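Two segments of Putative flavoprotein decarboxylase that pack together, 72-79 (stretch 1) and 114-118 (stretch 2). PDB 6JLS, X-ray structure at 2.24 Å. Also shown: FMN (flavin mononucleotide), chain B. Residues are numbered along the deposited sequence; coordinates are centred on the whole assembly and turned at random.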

# COMPACT_ATOMS: atom_id res chain seq x y z
N VAL A 72 -23.46 -13.48 -7.25
CA VAL A 72 -22.25 -13.67 -8.03
C VAL A 72 -21.13 -13.80 -7.02
O VAL A 72 -20.82 -12.84 -6.30
CB VAL A 72 -21.97 -12.50 -8.99
CG1 VAL A 72 -20.67 -12.74 -9.74
CG2 VAL A 72 -23.13 -12.30 -9.97
N LEU A 73 -20.55 -14.99 -6.93
CA LEU A 73 -19.67 -15.36 -5.83
C LEU A 73 -18.24 -15.52 -6.33
O LEU A 73 -17.99 -16.21 -7.33
CB LEU A 73 -20.11 -16.66 -5.17
CG LEU A 73 -21.54 -16.74 -4.64
CD1 LEU A 73 -22.46 -17.30 -5.71
CD2 LEU A 73 -21.61 -17.58 -3.39
N THR A 74 -17.32 -14.88 -5.63
CA THR A 74 -15.91 -15.18 -5.76
C THR A 74 -15.37 -15.57 -4.40
O THR A 74 -16.03 -15.42 -3.36
CB THR A 74 -15.15 -13.98 -6.31
OG1 THR A 74 -15.21 -12.94 -5.33
CG2 THR A 74 -15.79 -13.51 -7.60
N ASP A 75 -14.14 -16.08 -4.41
CA ASP A 75 -13.49 -16.44 -3.16
C ASP A 75 -13.39 -15.25 -2.20
O ASP A 75 -13.58 -15.41 -0.99
CB ASP A 75 -12.13 -17.06 -3.47
CG ASP A 75 -12.25 -18.51 -3.93
OD1 ASP A 75 -12.49 -18.77 -5.12
OD2 ASP A 75 -12.13 -19.42 -3.08
N GLU A 76 -13.13 -14.04 -2.73
CA GLU A 76 -13.01 -12.86 -1.87
C GLU A 76 -14.36 -12.43 -1.34
O GLU A 76 -14.49 -12.09 -0.16
CB GLU A 76 -12.35 -11.71 -2.64
CG GLU A 76 -11.05 -12.07 -3.35
CD GLU A 76 -11.28 -12.66 -4.75
OE1 GLU A 76 -11.62 -13.85 -4.88
OE2 GLU A 76 -11.11 -11.90 -5.73
N THR A 77 -15.38 -12.42 -2.20
CA THR A 77 -16.75 -12.13 -1.78
C THR A 77 -17.18 -13.00 -0.61
O THR A 77 -17.67 -12.50 0.41
CB THR A 77 -17.69 -12.32 -2.97
OG1 THR A 77 -17.59 -11.18 -3.83
CG2 THR A 77 -19.14 -12.50 -2.53
N VAL A 78 -16.99 -14.32 -0.73
CA VAL A 78 -17.42 -15.24 0.31
C VAL A 78 -16.58 -15.08 1.57
O VAL A 78 -17.11 -15.17 2.69
CB VAL A 78 -17.37 -16.68 -0.24
CG1 VAL A 78 -17.65 -17.71 0.85
CG2 VAL A 78 -18.38 -16.82 -1.38
N TRP A 79 -15.28 -14.83 1.43
CA TRP A 79 -14.42 -14.67 2.60
C TRP A 79 -14.88 -13.49 3.44
O TRP A 79 -15.13 -13.63 4.65
CB TRP A 79 -12.96 -14.50 2.18
CG TRP A 79 -12.05 -14.04 3.31
CD1 TRP A 79 -11.49 -14.81 4.29
CD2 TRP A 79 -11.63 -12.69 3.58
NE1 TRP A 79 -10.74 -14.03 5.15
CE2 TRP A 79 -10.81 -12.73 4.73
CE3 TRP A 79 -11.86 -11.46 2.96
CZ2 TRP A 79 -10.22 -11.58 5.27
CZ3 TRP A 79 -11.27 -10.31 3.50
CH2 TRP A 79 -10.46 -10.39 4.64
N CYS A 114 -11.21 -29.46 -3.02
CA CYS A 114 -12.03 -28.26 -3.17
C CYS A 114 -11.39 -27.08 -2.44
O CYS A 114 -11.77 -26.73 -1.33
CB CYS A 114 -13.45 -28.51 -2.67
SG CYS A 114 -13.44 -29.37 -1.09
N ASP A 115 -10.42 -26.44 -3.09
CA ASP A 115 -9.69 -25.35 -2.47
C ASP A 115 -10.21 -23.96 -2.84
O ASP A 115 -9.64 -22.96 -2.41
CB ASP A 115 -8.20 -25.46 -2.81
CG ASP A 115 -7.92 -25.20 -4.28
OD1 ASP A 115 -8.87 -25.10 -5.08
OD2 ASP A 115 -6.73 -25.09 -4.64
N ASN A 116 -11.27 -23.87 -3.66
CA ASN A 116 -11.93 -22.59 -3.91
C ASN A 116 -13.43 -22.80 -3.88
O ASN A 116 -13.93 -23.93 -3.83
CB ASN A 116 -11.51 -21.97 -5.25
CG ASN A 116 -11.71 -22.90 -6.44
OD1 ASN A 116 -12.61 -23.75 -6.44
ND2 ASN A 116 -10.87 -22.75 -7.45
N ILE A 117 -14.14 -21.67 -3.95
CA ILE A 117 -15.59 -21.63 -3.82
C ILE A 117 -16.27 -22.44 -4.93
O ILE A 117 -17.28 -23.11 -4.69
CB ILE A 117 -16.06 -20.16 -3.79
CG1 ILE A 117 -16.35 -19.74 -2.35
CG2 ILE A 117 -17.25 -19.91 -4.69
CD1 ILE A 117 -15.14 -19.79 -1.44
N VAL A 118 -15.73 -22.41 -6.15
CA VAL A 118 -16.34 -23.18 -7.24
C VAL A 118 -16.27 -24.69 -6.95
O VAL A 118 -17.29 -25.40 -7.03
CB VAL A 118 -15.70 -22.83 -8.60
CG1 VAL A 118 -16.05 -23.91 -9.64
CG2 VAL A 118 -16.20 -21.47 -9.08
N1 FMN B . -14.14 -27.73 4.29
C2 FMN B . -14.06 -28.96 4.90
O2 FMN B . -13.51 -29.89 4.31
N3 FMN B . -14.62 -29.16 6.14
C4 FMN B . -15.25 -28.12 6.80
O4 FMN B . -15.75 -28.29 7.92
C4A FMN B . -15.32 -26.88 6.19
N5 FMN B . -15.95 -25.83 6.84
C5A FMN B . -16.03 -24.59 6.25
C6 FMN B . -16.68 -23.56 6.92
C7 FMN B . -16.77 -22.30 6.34
C7M FMN B . -17.47 -21.20 7.09
C8 FMN B . -16.21 -22.07 5.07
C8M FMN B . -16.30 -20.70 4.43
C9 FMN B . -15.56 -23.11 4.39
C9A FMN B . -15.48 -24.38 4.98
N10 FMN B . -14.84 -25.43 4.33
C10 FMN B . -14.76 -26.67 4.93
C1' FMN B . -14.22 -25.22 2.98
C2' FMN B . -12.70 -25.06 3.17
O2' FMN B . -12.37 -23.92 3.95
C3' FMN B . -11.97 -24.98 1.84
O3' FMN B . -12.06 -26.23 1.21
C4' FMN B . -10.52 -24.57 2.07
O4' FMN B . -9.82 -24.27 0.87
C5' FMN B . -9.77 -25.65 2.84
O5' FMN B . -8.43 -25.21 2.88
P FMN B . -7.31 -26.03 3.68
O1P FMN B . -7.67 -27.50 3.68
O2P FMN B . -5.98 -25.85 2.98
O3P FMN B . -7.25 -25.55 5.11
O HOH W 1 -13.89 -20.17 -6.74

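Stretch 2 begins at Cys114, which makes no contact with stretch 1; its backbone serves the cofactor instead, with FMN O3' donating a hydrogen bond to Cys114 O at 2.6 Å. Asp115 also lies beside the flavin nucleotide, its CA 3.5 Å from FMN O4'. Its CB points away from stretch 1, and both carboxylate oxygens are hydrogen-bonded elsewhere in the structure.

Contact proper starts at Asn116, the N-cap of the helix that follows. Its chi1 of 55° (p) accompanies a side chain whose end leads away from stretch 1 and caps a backbone nitrogen just past the stretch. What faces stretch 1 is therefore its inner part: Asp75 OD2 lies 3.3 Å from Asn116 CA, and Asp75 OD1 3.3 Å from Asn116 CB.

Ile117 is the centre of the interface, contributing 97 Å² of the 236 Å² buried in total. Its backbone N donates to Asp75 OD2 at 3.1 Å, with an N-H...acceptor angle of 141°. A carboxylate suits this place because the first turn of a helix presents amide hydrogens without acceptors from a preceding turn. Asp75 leaves its own backbone sideways to stretch 2, but chi1 of -78° (m) brings its end nearer. The Ile117 side chain points toward stretch 1, where its CG1 meets Val78 CG2 at 3.7 Å and its CG2 approaches Leu73 CB at a looser 4.4 Å. These branched aliphatic groups are buried and have no polar atoms to satisfy.

Val118 takes part through its backbone: water 1 donates to Asp75 OD1 at 2.6 Å and accepts from Val118 N at 3.0 Å, extending the carboxylate's reach to a second amide. On the other stretch, Thr74 caps the helix carrying Asp75 and Val78, its OG1 accepting from Thr77 N at 3.2 Å and 169°.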